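Local coordinates for protein L-ornithine N(5)-monooxygenase (Pseudomonas aeruginosa, PDB 3S5W) that catalyses the FAD- and NADPH-dependent hydroxylation of L-ornithine to N(5)-hydroxyornithine, the first step in making the hydroxamate siderophore pyoverdin, at residues Gly189-Pro195 with Leu371-Arg377; Gly235-Glu241 with Ser306-Leu312; Leu88-Val92 with Tyr132-Val136. All coordinates share one frame; numbering follows the deposited sequence.

Interaction 1 of 3, residues Gly189-Pro195 with Leu371-Arg377; sequences GGTPRIP and LATGYER. With NAP (NADP nicotinamide-adenine-dinucleotide phosphate), chain F.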
loop_
_atom_site.group_PDB
_atom_site.type_symbol
_atom_site.label_atom_id
_atom_site.label_comp_id
_atom_site.label_asym_id
_atom_site.label_seq_id
_atom_site.Cartn_x
_atom_site.Cartn_y
_atom_site.Cartn_z
ATOM N N GLY A 189 -3.038 -1.302 5.832
ATOM C CA GLY A 189 -2.002 -1.143 4.820
ATOM C C GLY A 189 -0.682 -1.699 5.316
ATOM O O GLY A 189 -0.638 -2.301 6.394
ATOM N N GLY A 190 0.404 -1.468 4.568
ATOM C CA GLY A 190 1.703 -2.003 4.979
ATOM C C GLY A 190 2.499 -1.051 5.869
ATOM O O GLY A 190 2.160 0.119 6.030
ATOM N N THR A 191 3.591 -1.548 6.422
ATOM C CA THR A 191 4.498 -0.702 7.162
ATOM C C THR A 191 5.832 -0.637 6.417
ATOM O O THR A 191 6.283 -1.651 5.843
ATOM C CB THR A 191 4.674 -1.217 8.609
ATOM O OG1 THR A 191 5.316 -2.486 8.568
ATOM C CG2 THR A 191 3.290 -1.408 9.267
ATOM N N PRO A 192 6.463 0.545 6.434
ATOM C CA PRO A 192 7.706 0.766 5.708
ATOM C C PRO A 192 8.773 -0.276 6.092
ATOM O O PRO A 192 9.026 -0.500 7.281
ATOM C CB PRO A 192 8.135 2.168 6.168
ATOM C CG PRO A 192 6.825 2.873 6.522
ATOM C CD PRO A 192 5.928 1.784 7.045
ATOM N N ARG A 193 9.362 -0.925 5.089
ATOM C CA ARG A 193 10.475 -1.847 5.329
ATOM C C ARG A 193 11.785 -1.074 5.430
ATOM O O ARG A 193 12.146 -0.336 4.509
ATOM C CB ARG A 193 10.568 -2.870 4.192
ATOM C CG ARG A 193 11.718 -3.873 4.357
ATOM C CD ARG A 193 11.940 -4.705 3.103
ATOM N NE ARG A 193 10.889 -5.694 2.927
ATOM C CZ ARG A 193 10.155 -5.824 1.827
ATOM N NH1 ARG A 193 10.314 -5.009 0.783
ATOM N NH2 ARG A 193 9.240 -6.777 1.785
ATOM N N ILE A 194 12.518 -1.259 6.530
ATOM C CA ILE A 194 13.775 -0.545 6.768
ATOM C C ILE A 194 14.893 -1.596 6.794
ATOM O O ILE A 194 14.844 -2.481 7.663
ATOM C CB ILE A 194 13.733 0.196 8.152
ATOM C CG1 ILE A 194 12.484 1.090 8.272
ATOM C CG2 ILE A 194 15.027 1.012 8.402
ATOM C CD1 ILE A 194 12.359 2.202 7.202
ATOM N N PRO A 195 15.882 -1.521 5.862
ATOM C CA PRO A 195 17.007 -2.483 5.978
ATOM C C PRO A 195 17.699 -2.309 7.344
ATOM O O PRO A 195 17.771 -1.190 7.867
ATOM C CB PRO A 195 17.963 -2.060 4.864
ATOM C CG PRO A 195 17.057 -1.407 3.834
ATOM C CD PRO A 195 16.087 -0.605 4.728
ATOM N N LEU A 371 15.102 5.711 1.476
ATOM C CA LEU A 371 14.892 4.266 1.497
ATOM C C LEU A 371 13.652 3.925 0.665
ATOM O O LEU A 371 12.539 4.063 1.121
ATOM C CB LEU A 371 14.741 3.774 2.946
ATOM C CG LEU A 371 15.885 4.196 3.875
ATOM C CD1 LEU A 371 15.614 3.688 5.337
ATOM C CD2 LEU A 371 17.181 3.653 3.364
ATOM N N ALA A 372 13.865 3.501 -0.582
ATOM C CA ALA A 372 12.755 3.139 -1.465
ATOM C C ALA A 372 12.673 1.616 -1.450
ATOM O O ALA A 372 12.798 0.930 -2.492
ATOM C CB ALA A 372 13.021 3.706 -2.882
ATOM N N THR A 373 12.452 1.084 -0.247
ATOM C CA THR A 373 12.712 -0.338 0.049
ATOM C C THR A 373 11.418 -1.099 0.301
ATOM O O THR A 373 11.431 -2.269 0.754
ATOM C CB THR A 373 13.724 -0.490 1.241
ATOM O OG1 THR A 373 13.354 0.424 2.275
ATOM C CG2 THR A 373 15.145 -0.117 0.796
ATOM N N GLY A 374 10.280 -0.451 0.021
ATOM C CA GLY A 374 8.999 -1.179 0.048
ATOM C C GLY A 374 8.416 -1.388 1.437
ATOM O O GLY A 374 8.723 -0.647 2.347
ATOM N N TYR A 375 7.547 -2.390 1.583
ATOM C CA TYR A 375 6.663 -2.471 2.772
ATOM C C TYR A 375 6.607 -3.908 3.221
ATOM O O TYR A 375 6.819 -4.821 2.416
ATOM C CB TYR A 375 5.221 -1.958 2.468
ATOM C CG TYR A 375 5.203 -0.530 2.020
ATOM C CD1 TYR A 375 5.579 -0.198 0.711
ATOM C CD2 TYR A 375 4.886 0.510 2.901
ATOM C CE1 TYR A 375 5.625 1.129 0.289
ATOM C CE2 TYR A 375 4.920 1.852 2.476
ATOM C CZ TYR A 375 5.273 2.133 1.175
ATOM O OH TYR A 375 5.326 3.417 0.759
ATOM N N GLU A 376 6.357 -4.092 4.513
ATOM C CA GLU A 376 6.030 -5.397 5.073
ATOM C C GLU A 376 4.559 -5.419 5.414
ATOM O O GLU A 376 3.967 -4.364 5.733
ATOM C CB GLU A 376 6.870 -5.660 6.330
ATOM C CG GLU A 376 8.339 -5.746 5.989
ATOM C CD GLU A 376 9.243 -5.813 7.192
ATOM O OE1 GLU A 376 10.332 -6.391 7.049
ATOM O OE2 GLU A 376 8.892 -5.285 8.274
ATOM N N ARG A 377 3.981 -6.616 5.389
ATOM C CA ARG A 377 2.604 -6.836 5.813
ATOM C C ARG A 377 2.550 -7.817 6.977
ATOM O O ARG A 377 2.564 -9.028 6.779
ATOM C CB ARG A 377 1.784 -7.369 4.641
ATOM C CG ARG A 377 1.655 -6.374 3.516
ATOM C CD ARG A 377 0.524 -5.428 3.796
ATOM N NE ARG A 377 0.381 -4.454 2.733
ATOM C CZ ARG A 377 -0.783 -4.093 2.216
ATOM N NH1 ARG A 377 -1.887 -4.675 2.605
ATOM N NH2 ARG A 377 -0.835 -3.189 1.260
HETATM P PA NAP F . 9.331 -3.333 -3.941
HETATM O O1A NAP F . 8.904 -3.737 -5.285
HETATM O O2A NAP F . 9.141 -4.343 -2.918
HETATM O O5B NAP F . 10.808 -2.773 -4.089
HETATM C C5B NAP F . 11.613 -2.843 -2.973
HETATM C C4B NAP F . 12.984 -2.460 -3.489
HETATM O O4B NAP F . 13.741 -2.294 -2.323
HETATM C C3B NAP F . 13.606 -3.598 -4.309
HETATM O O3B NAP F . 14.473 -2.967 -5.243
HETATM C C2B NAP F . 14.416 -4.315 -3.215
HETATM O O2B NAP F . 15.571 -4.908 -3.735
HETATM C C1B NAP F . 14.859 -3.141 -2.309
HETATM N N9A NAP F . 15.169 -3.646 -0.961
HETATM C C8A NAP F . 14.297 -4.246 -0.078
HETATM N N7A NAP F . 14.965 -4.585 1.048
HETATM C C5A NAP F . 16.251 -4.233 0.879
HETATM C C6A NAP F . 17.374 -4.368 1.696
HETATM N N6A NAP F . 17.276 -4.958 2.882
HETATM N N1A NAP F . 18.574 -3.910 1.240
HETATM C C2A NAP F . 18.714 -3.313 0.016
HETATM N N3A NAP F . 17.602 -3.176 -0.804
HETATM C C4A NAP F . 16.402 -3.646 -0.380
HETATM O O3 NAP F . 8.643 -1.940 -3.499
HETATM P PN NAP F . 8.196 -0.588 -4.304
HETATM O O1N NAP F . 7.763 0.374 -3.236
HETATM O O2N NAP F . 9.228 -0.121 -5.285
HETATM O O5D NAP F . 6.905 -1.224 -5.027
HETATM C C5D NAP F . 6.461 -1.118 -6.363
HETATM C C4D NAP F . 4.953 -1.163 -6.143
HETATM O O4D NAP F . 4.169 -0.439 -7.053
HETATM C C3D NAP F . 4.271 -2.522 -6.137
HETATM O O3D NAP F . 4.763 -3.357 -5.116
HETATM C C2D NAP F . 2.812 -2.060 -5.986
HETATM O O2D NAP F . 2.305 -1.961 -4.661
HETATM C C1D NAP F . 2.833 -0.662 -6.618
HETATM P P2B NAP F . 15.715 -6.496 -4.023
HETATM O O1X NAP F . 17.230 -6.643 -4.101
HETATM O O2X NAP F . 14.977 -6.685 -5.334
HETATM O O3X NAP F . 15.051 -7.261 -2.905
HETATM O O HOH W 1 11.779 -3.344 8.323
#

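Interaction 2 of 3, residues Gly235-Glu241 with Ser306-Leu312; sequences GGQSAAE and SVVDTDL. With NAP (NADP nicotinamide-adenine-dinucleotide phosphate), chain F.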
loop_
_atom_site.group_PDB
_atom_site.type_symbol
_atom_site.label_atom_id
_atom_site.label_comp_id
_atom_site.label_asym_id
_atom_site.label_seq_id
_atom_site.Cartn_x
_atom_site.Cartn_y
_atom_site.Cartn_z
ATOM N N GLY A 235 15.546 -0.569 -6.117
ATOM C CA GLY A 235 15.540 -0.641 -7.581
ATOM C C GLY A 235 14.169 -0.946 -8.139
ATOM O O GLY A 235 14.075 -1.389 -9.268
ATOM N N GLY A 236 13.117 -0.684 -7.349
ATOM C CA GLY A 236 11.758 -0.923 -7.776
ATOM C C GLY A 236 11.131 0.374 -8.230
ATOM O O GLY A 236 11.808 1.384 -8.411
ATOM N N GLN A 237 9.822 0.334 -8.384
ATOM C CA GLN A 237 9.063 1.467 -8.926
ATOM C C GLN A 237 9.265 2.712 -8.077
ATOM O O GLN A 237 9.457 3.799 -8.626
ATOM C CB GLN A 237 7.567 1.093 -9.000
ATOM C CG GLN A 237 6.631 2.160 -9.608
ATOM C CD GLN A 237 6.851 2.332 -11.088
ATOM O OE1 GLN A 237 7.342 1.422 -11.756
ATOM N NE2 GLN A 237 6.473 3.490 -11.621
ATOM N N SER A 238 9.263 2.557 -6.747
ATOM C CA SER A 238 9.400 3.726 -5.869
ATOM C C SER A 238 10.760 4.366 -6.016
ATOM O O SER A 238 10.847 5.589 -6.106
ATOM C CB SER A 238 9.115 3.413 -4.398
ATOM O OG SER A 238 7.784 3.039 -4.250
ATOM N N ALA A 239 11.821 3.541 -6.059
ATOM C CA ALA A 239 13.193 4.068 -6.297
ATOM C C ALA A 239 13.272 4.823 -7.638
ATOM O O ALA A 239 13.822 5.909 -7.711
ATOM C CB ALA A 239 14.202 2.949 -6.293
ATOM N N ALA A 240 12.707 4.228 -8.683
ATOM C CA ALA A 240 12.678 4.836 -10.021
ATOM C C ALA A 240 11.908 6.169 -10.012
ATOM O O ALA A 240 12.340 7.130 -10.647
ATOM C CB ALA A 240 12.039 3.891 -11.029
ATOM N N GLU A 241 10.782 6.207 -9.319
ATOM C CA GLU A 241 10.000 7.476 -9.258
ATOM C C GLU A 241 10.747 8.545 -8.478
ATOM O O GLU A 241 10.793 9.693 -8.892
ATOM C CB GLU A 241 8.613 7.222 -8.666
ATOM C CG GLU A 241 7.724 6.478 -9.693
ATOM C CD GLU A 241 6.277 6.266 -9.255
ATOM O OE1 GLU A 241 5.923 6.586 -8.082
ATOM O OE2 GLU A 241 5.473 5.791 -10.108
ATOM N N SER A 306 9.976 -5.504 -7.051
ATOM C CA SER A 306 11.328 -5.199 -7.561
ATOM C C SER A 306 11.336 -4.956 -9.076
ATOM O O SER A 306 12.285 -5.359 -9.790
ATOM C CB SER A 306 12.321 -6.330 -7.223
ATOM O OG SER A 306 12.357 -6.571 -5.824
ATOM N N VAL A 307 10.287 -4.300 -9.563
ATOM C CA VAL A 307 10.176 -4.056 -10.998
ATOM C C VAL A 307 9.664 -2.623 -11.197
ATOM O O VAL A 307 9.086 -2.010 -10.280
ATOM C CB VAL A 307 9.229 -5.046 -11.699
ATOM C CG1 VAL A 307 9.875 -6.469 -11.849
ATOM C CG2 VAL A 307 7.826 -5.115 -11.009
ATOM N N VAL A 308 9.909 -2.122 -12.394
ATOM C CA VAL A 308 9.654 -0.739 -12.779
ATOM C C VAL A 308 8.899 -0.772 -14.124
ATOM O O VAL A 308 9.193 -1.620 -14.992
ATOM C CB VAL A 308 11.006 -0.028 -12.988
ATOM C CG1 VAL A 308 10.846 1.439 -13.360
ATOM C CG2 VAL A 308 11.905 -0.165 -11.712
ATOM N N ASP A 309 7.913 0.118 -14.272
ATOM C CA ASP A 309 7.242 0.308 -15.564
ATOM C C ASP A 309 8.271 0.465 -16.708
ATOM O O ASP A 309 9.242 1.224 -16.583
ATOM C CB ASP A 309 6.323 1.535 -15.515
ATOM C CG ASP A 309 5.810 1.903 -16.891
ATOM O OD1 ASP A 309 6.285 2.912 -17.466
ATOM O OD2 ASP A 309 4.979 1.130 -17.434
ATOM N N THR A 310 8.084 -0.291 -17.800
ATOM C CA THR A 310 9.022 -0.241 -18.928
ATOM C C THR A 310 9.389 1.178 -19.376
ATOM O O THR A 310 10.559 1.458 -19.591
ATOM C CB THR A 310 8.520 -1.089 -20.130
ATOM O OG1 THR A 310 8.498 -2.456 -19.727
ATOM C CG2 THR A 310 9.487 -1.005 -21.309
ATOM N N ASP A 311 8.391 2.067 -19.503
ATOM C CA ASP A 311 8.662 3.421 -20.011
ATOM C C ASP A 311 9.535 4.213 -19.070
ATOM O O ASP A 311 10.351 5.013 -19.497
ATOM C CB ASP A 311 7.377 4.176 -20.342
ATOM C CG ASP A 311 6.622 3.542 -21.538
ATOM O OD1 ASP A 311 7.247 2.866 -22.401
ATOM O OD2 ASP A 311 5.392 3.715 -21.610
ATOM N N LEU A 312 9.352 3.972 -17.773
ATOM C CA LEU A 312 10.161 4.638 -16.768
ATOM C C LEU A 312 11.609 4.094 -16.780
ATOM O O LEU A 312 12.572 4.848 -16.633
ATOM C CB LEU A 312 9.455 4.499 -15.380
ATOM C CG LEU A 312 10.083 5.183 -14.159
ATOM C CD1 LEU A 312 10.432 6.621 -14.444
ATOM C CD2 LEU A 312 9.166 5.100 -12.930
HETATM P PA NAP F . 9.331 -3.333 -3.941
HETATM O O1A NAP F . 8.904 -3.737 -5.285
HETATM O O2A NAP F . 9.141 -4.343 -2.918
HETATM O O5B NAP F . 10.808 -2.773 -4.089
HETATM C C5B NAP F . 11.613 -2.843 -2.973
HETATM C C4B NAP F . 12.984 -2.460 -3.489
HETATM O O4B NAP F . 13.741 -2.294 -2.323
HETATM C C3B NAP F . 13.606 -3.598 -4.309
HETATM O O3B NAP F . 14.473 -2.967 -5.243
HETATM C C2B NAP F . 14.416 -4.315 -3.215
HETATM O O2B NAP F . 15.571 -4.908 -3.735
HETATM C C1B NAP F . 14.859 -3.141 -2.309
HETATM N N9A NAP F . 15.169 -3.646 -0.961
HETATM C C8A NAP F . 14.297 -4.246 -0.078
HETATM N N7A NAP F . 14.965 -4.585 1.048
HETATM C C5A NAP F . 16.251 -4.233 0.879
HETATM C C6A NAP F . 17.374 -4.368 1.696
HETATM N N6A NAP F . 17.276 -4.958 2.882
HETATM N N1A NAP F . 18.574 -3.910 1.240
HETATM C C2A NAP F . 18.714 -3.313 0.016
HETATM N N3A NAP F . 17.602 -3.176 -0.804
HETATM C C4A NAP F . 16.402 -3.646 -0.380
HETATM O O3 NAP F . 8.643 -1.940 -3.499
HETATM P PN NAP F . 8.196 -0.588 -4.304
HETATM O O1N NAP F . 7.763 0.374 -3.236
HETATM O O2N NAP F . 9.228 -0.121 -5.285
HETATM O O5D NAP F . 6.905 -1.224 -5.027
HETATM C C5D NAP F . 6.461 -1.118 -6.363
HETATM C C4D NAP F . 4.953 -1.163 -6.143
HETATM O O4D NAP F . 4.169 -0.439 -7.053
HETATM C C3D NAP F . 4.271 -2.522 -6.137
HETATM O O3D NAP F . 4.763 -3.357 -5.116
HETATM C C2D NAP F . 2.812 -2.060 -5.986
HETATM O O2D NAP F . 2.305 -1.961 -4.661
HETATM C C1D NAP F . 2.833 -0.662 -6.618
HETATM P P2B NAP F . 15.715 -6.496 -4.023
HETATM O O1X NAP F . 17.230 -6.643 -4.101
HETATM O O2X NAP F . 14.977 -6.685 -5.334
HETATM O O3X NAP F . 15.051 -7.261 -2.905
HETATM O O HOH W 2 13.927 -3.540 -10.960
#

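Interaction 3 of 3, residues Leu88-Val92 with Tyr132-Val136; sequences LKDLV and YLRWV. With ONH (N~5~-hydroxy-L-ornithine), chain E.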
loop_
_atom_site.group_PDB
_atom_site.type_symbol
_atom_site.label_atom_id
_atom_site.label_comp_id
_atom_site.label_asym_id
_atom_site.label_seq_id
_atom_site.Cartn_x
_atom_site.Cartn_y
_atom_site.Cartn_z
ATOM N N LEU A 88 -10.133 0.931 -14.980
ATOM C CA LEU A 88 -11.292 0.057 -14.881
ATOM C C LEU A 88 -11.232 -0.882 -13.652
ATOM O O LEU A 88 -12.230 -1.509 -13.303
ATOM C CB LEU A 88 -11.480 -0.749 -16.162
ATOM C CG LEU A 88 -11.880 0.037 -17.421
ATOM C CD1 LEU A 88 -11.803 -0.857 -18.662
ATOM C CD2 LEU A 88 -13.292 0.646 -17.262
ATOM N N LYS A 89 -10.067 -0.975 -13.022
ATOM C CA LYS A 89 -9.926 -1.721 -11.752
ATOM C C LYS A 89 -10.079 -0.716 -10.585
ATOM O O LYS A 89 -9.271 -0.669 -9.640
ATOM C CB LYS A 89 -8.596 -2.471 -11.738
ATOM C CG LYS A 89 -8.516 -3.579 -12.849
ATOM C CD LYS A 89 -7.617 -4.736 -12.418
ATOM C CE LYS A 89 -7.335 -5.725 -13.537
ATOM N NZ LYS A 89 -6.524 -6.911 -13.022
ATOM N N ASP A 90 -11.090 0.122 -10.704
ATOM C CA ASP A 90 -11.463 1.098 -9.685
ATOM C C ASP A 90 -12.176 0.379 -8.514
ATOM O O ASP A 90 -12.151 -0.820 -8.429
ATOM C CB ASP A 90 -12.352 2.175 -10.341
ATOM C CG ASP A 90 -13.683 1.615 -10.834
ATOM O OD1 ASP A 90 -14.076 0.548 -10.336
ATOM O OD2 ASP A 90 -14.339 2.214 -11.735
ATOM N N LEU A 91 -12.805 1.111 -7.603
ATOM C CA LEU A 91 -13.372 0.463 -6.385
ATOM C C LEU A 91 -14.608 -0.450 -6.600
ATOM O O LEU A 91 -14.984 -1.186 -5.686
ATOM C CB LEU A 91 -13.735 1.538 -5.357
ATOM C CG LEU A 91 -12.556 2.362 -4.798
ATOM C CD1 LEU A 91 -12.997 3.437 -3.818
ATOM C CD2 LEU A 91 -11.578 1.459 -4.160
ATOM N N VAL A 92 -15.205 -0.420 -7.796
ATOM C CA VAL A 92 -16.528 -1.042 -8.010
ATOM C C VAL A 92 -16.714 -1.869 -9.267
ATOM O O VAL A 92 -17.479 -2.845 -9.265
ATOM C CB VAL A 92 -17.705 0.009 -7.980
ATOM C CG1 VAL A 92 -17.771 0.732 -6.666
ATOM C CG2 VAL A 92 -17.576 1.042 -9.121
ATOM N N TYR A 132 -10.139 10.895 -6.836
ATOM C CA TYR A 132 -11.241 9.944 -7.002
ATOM C C TYR A 132 -11.581 9.243 -5.668
ATOM O O TYR A 132 -12.741 9.134 -5.293
ATOM C CB TYR A 132 -10.875 8.897 -8.072
ATOM C CG TYR A 132 -11.666 7.619 -8.026
ATOM C CD1 TYR A 132 -13.022 7.601 -8.350
ATOM C CD2 TYR A 132 -11.044 6.393 -7.706
ATOM C CE1 TYR A 132 -13.741 6.421 -8.335
ATOM C CE2 TYR A 132 -11.780 5.197 -7.660
ATOM C CZ TYR A 132 -13.115 5.238 -7.983
ATOM O OH TYR A 132 -13.848 4.109 -7.955
ATOM N N LEU A 133 -10.559 8.759 -4.979
ATOM C CA LEU A 133 -10.779 8.080 -3.701
ATOM C C LEU A 133 -11.407 9.019 -2.663
ATOM O O LEU A 133 -12.328 8.613 -1.945
ATOM C CB LEU A 133 -9.450 7.535 -3.172
ATOM C CG LEU A 133 -8.930 6.354 -3.990
ATOM C CD1 LEU A 133 -7.543 6.005 -3.497
ATOM C CD2 LEU A 133 -9.851 5.090 -3.903
ATOM N N ARG A 134 -10.894 10.249 -2.599
ATOM C CA ARG A 134 -11.441 11.266 -1.666
ATOM C C ARG A 134 -12.891 11.561 -2.031
ATOM O O ARG A 134 -13.747 11.678 -1.162
ATOM C CB ARG A 134 -10.603 12.529 -1.729
ATOM C CG ARG A 134 -9.254 12.345 -1.031
ATOM C CD ARG A 134 -8.292 13.494 -1.264
ATOM N NE ARG A 134 -8.912 14.790 -1.012
ATOM C CZ ARG A 134 -8.953 15.401 0.167
ATOM N NH1 ARG A 134 -8.390 14.851 1.242
ATOM N NH2 ARG A 134 -9.564 16.575 0.269
ATOM N N TRP A 135 -13.172 11.658 -3.328
ATOM C CA TRP A 135 -14.532 11.931 -3.771
ATOM C C TRP A 135 -15.474 10.782 -3.377
ATOM O O TRP A 135 -16.545 11.035 -2.836
ATOM C CB TRP A 135 -14.582 12.203 -5.274
ATOM C CG TRP A 135 -15.985 12.370 -5.815
ATOM C CD1 TRP A 135 -16.771 13.496 -5.743
ATOM C CD2 TRP A 135 -16.758 11.378 -6.504
ATOM N NE1 TRP A 135 -17.981 13.263 -6.351
ATOM C CE2 TRP A 135 -18.002 11.975 -6.829
ATOM C CE3 TRP A 135 -16.520 10.037 -6.876
ATOM C CZ2 TRP A 135 -19.013 11.273 -7.511
ATOM C CZ3 TRP A 135 -17.514 9.340 -7.555
ATOM C CH2 TRP A 135 -18.745 9.961 -7.877
ATOM N N VAL A 136 -15.065 9.532 -3.601
ATOM C CA VAL A 136 -15.894 8.395 -3.220
ATOM C C VAL A 136 -16.116 8.405 -1.685
ATOM O O VAL A 136 -17.250 8.257 -1.251
ATOM C CB VAL A 136 -15.310 7.048 -3.662
ATOM C CG1 VAL A 136 -16.129 5.862 -3.103
ATOM C CG2 VAL A 136 -15.316 6.945 -5.222
HETATM C C ONH E . -3.328 -5.722 -12.515
HETATM N N ONH E . -1.007 -5.725 -13.343
HETATM O O ONH E . -3.626 -5.481 -13.722
HETATM C CA ONH E . -1.873 -5.696 -12.139
HETATM C CB ONH E . -1.595 -4.489 -11.234
HETATM C CD ONH E . 0.126 -3.349 -9.893
HETATM N NE ONH E . 1.510 -3.457 -9.507
HETATM C CG ONH E . -0.145 -4.540 -10.783
HETATM O OZ ONH E . 2.133 -2.311 -9.066
HETATM O OXT ONH E . -4.167 -5.985 -11.607
#

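Interaction 1 of 3, residues Gly189-Pro195 with Leu371-Arg377
A two-stranded antiparallel ribbon, running between the FAD and the NADP sites, is formed where Thr191 and Pro192 pair with Glu376 and Tyr375. Thr191 and Glu376 are its hydrogen-bonded pair: Thr191 N gives to Glu376 O over 2.9 Å, and Glu376 N returns a bond of 2.8 Å to Thr191 O. Pro192, which has no N-H to offer, suits the adjoining non-hydrogen-bonded position opposite Tyr375. Beyond the ribbon, Thr373 OG1 donates to Arg193 O at 2.7 Å; with chi1 at 44° the hydroxyl sits between its own backbone N and carbonyl carbon, leaving CG2 to face Pro195 and the adenine. Arg193 sends its chain across residues 371-377, CG anti to the backbone N (chi1 180°) and a bend at chi3, until NH1 gives a 3.0 Å bond to Thr373 O. Tyr375 O lies over one face of this guanidinium, while the pyrophosphate oxygen O2A of NADP lies at its edge. Pro195 CG packs 3.7 Å from C6A of the adenine. At the FAD end the guanidinium of Arg377 lies flat over the Gly189-Gly190 peptide, with its NE 3.5 Å from Gly190 N. Glycine suits this place, because the bare CA of Gly190 already comes within 3.4 Å of Glu376 O. Gly374 has a positive phi, which favours glycine, and its CA lies against the pyrophosphate, where a side chain would collide with O2A. Such a paired linker, one strand of which is entered through the ATGY sequence Ala372-Tyr375, is typical of two-dinucleotide-domain flavoprotein monooxygenases, where it joins the FAD and NADPH domains.

Interaction 2 of 3, residues Gly235-Glu241 with Ser306-Leu312
Gln237 leaves its helix with CG anti to the backbone N (chi1 -178°) and then folds back at chi2 (70°), which carries its amide across to Val308, Asp309 and Leu312. There OE1 accepts from Asp309 N at 2.9 Å, the donor lying in the carbonyl plane. The other end of the same amide is also used: NE2 gives a nearly straight 2.9 Å bond to Glu241 OE2, one helical turn on, and this fixes which way the amide is flipped. Glu241 has a salt bridge to Arg126 through its other oxygen. A glutamine suits the place because it can accept and donate at once in a buried setting. Residues 235-241 are consistent with the glycine-rich turn and helix start of a Rossmann-type GxGxxA pattern, of which they hold Gly236 and Ala239. At Gly236, the helix N-cap, a side chain would collide with O2N of NADP. Gly235 N donates to the ribose oxygen O3B at 2.8 Å, and Ser238 N, in the first turn of the helix, gives to the phosphate oxygen O2N at 3.1 Å. From residues 306-312, Ser306 N reaches phosphate oxygen O1A at 2.7 Å, while Ser306 OG donates to O2X of the 2'-phosphate, also at 2.7 Å. Away from the cofactor Ala240 CB receives two branched side chains, Val308 CG1 at 3.6 Å and Leu312 CD2 at 3.7 Å.

Interaction 3 of 3, residues Leu88-Val92 with Tyr132-Val136
Leu91 and Tyr132 meet through both a polar and an apolar contact. The polar one is a hydrogen bond from Leu91 N to Tyr132 OH, 3.2 Å long and fairly straight at 160°. The hydroxyl gives its own proton to Tyr101 O, so the buried oxygen serves as acceptor and donor together, a double role suited to a hydroxyl held at the end of tyrosine's long, rigid ring. With CG anti to the backbone N (chi1 160°), the ring stretches from its helix toward the loop.

Further polar contacts hold the loop in shape. Asp90 OD1 accepts from Val92 N at 2.9 Å, closing an Asx turn, and also from Ser93 N; OD2 takes Phe103 N. The carboxylate is thus gripped by three backbone N-H groups, which suits an aspartate in a buried turn. On the pocket side of that turn, the extended chain of Lys89 reaches the carboxylate of N5-hydroxyornithine: Lys89 NZ gives a 2.9 Å bond to the ligand's OXT. A weak bond of 3.3 Å runs from Lys89 NZ to atom O of N5-hydroxyornithine; lysine has both the length and the charge for this partner.

The packing contacts centre on Leu91. Its CD1 packs 3.6 Å from Leu133 CD2, the two side chains crossing at about a right angle, and 4.0 Å from Val136 CG1. Leu91 CG lies 4.1 Å from Tyr132 CE2 as the two side chains pass in opposite directions. Beside it, Asp90 CB packs 3.4 Å from Tyr132 OH.

Leu91 thereby fits onto the face of helix 126-137 formed by Tyr132, Leu133 and Val136; Ile43 of helix 40-56 touches both Leu91 and Val136, and Leu133 rests on Trp72 of the FAD site.

Following the chain from the N terminus, interaction 3 comes first: it closes a loop of 39 residues by bringing Tyr132-Val136 of helix 126-137 back to Leu88-Val92, and is complete before the others begin. Interaction 1 opens at Gly189 and closes only at Leu371-Arg377, pairing strands 191-192 and 375-376, which link the FAD and NADP parts of the fold; the 175 residues between include most of the five-stranded parallel sheet. Within that span lies interaction 2, which joins the starts of helices 237-249 and 310-326. Interactions 1 and 2 share NADP and touch, Ala372 CB lying 3.4 Å from Ala239 N. Interaction 3 stands apart beside the substrate and FAD sites, its centre about 24 Å from either other centre.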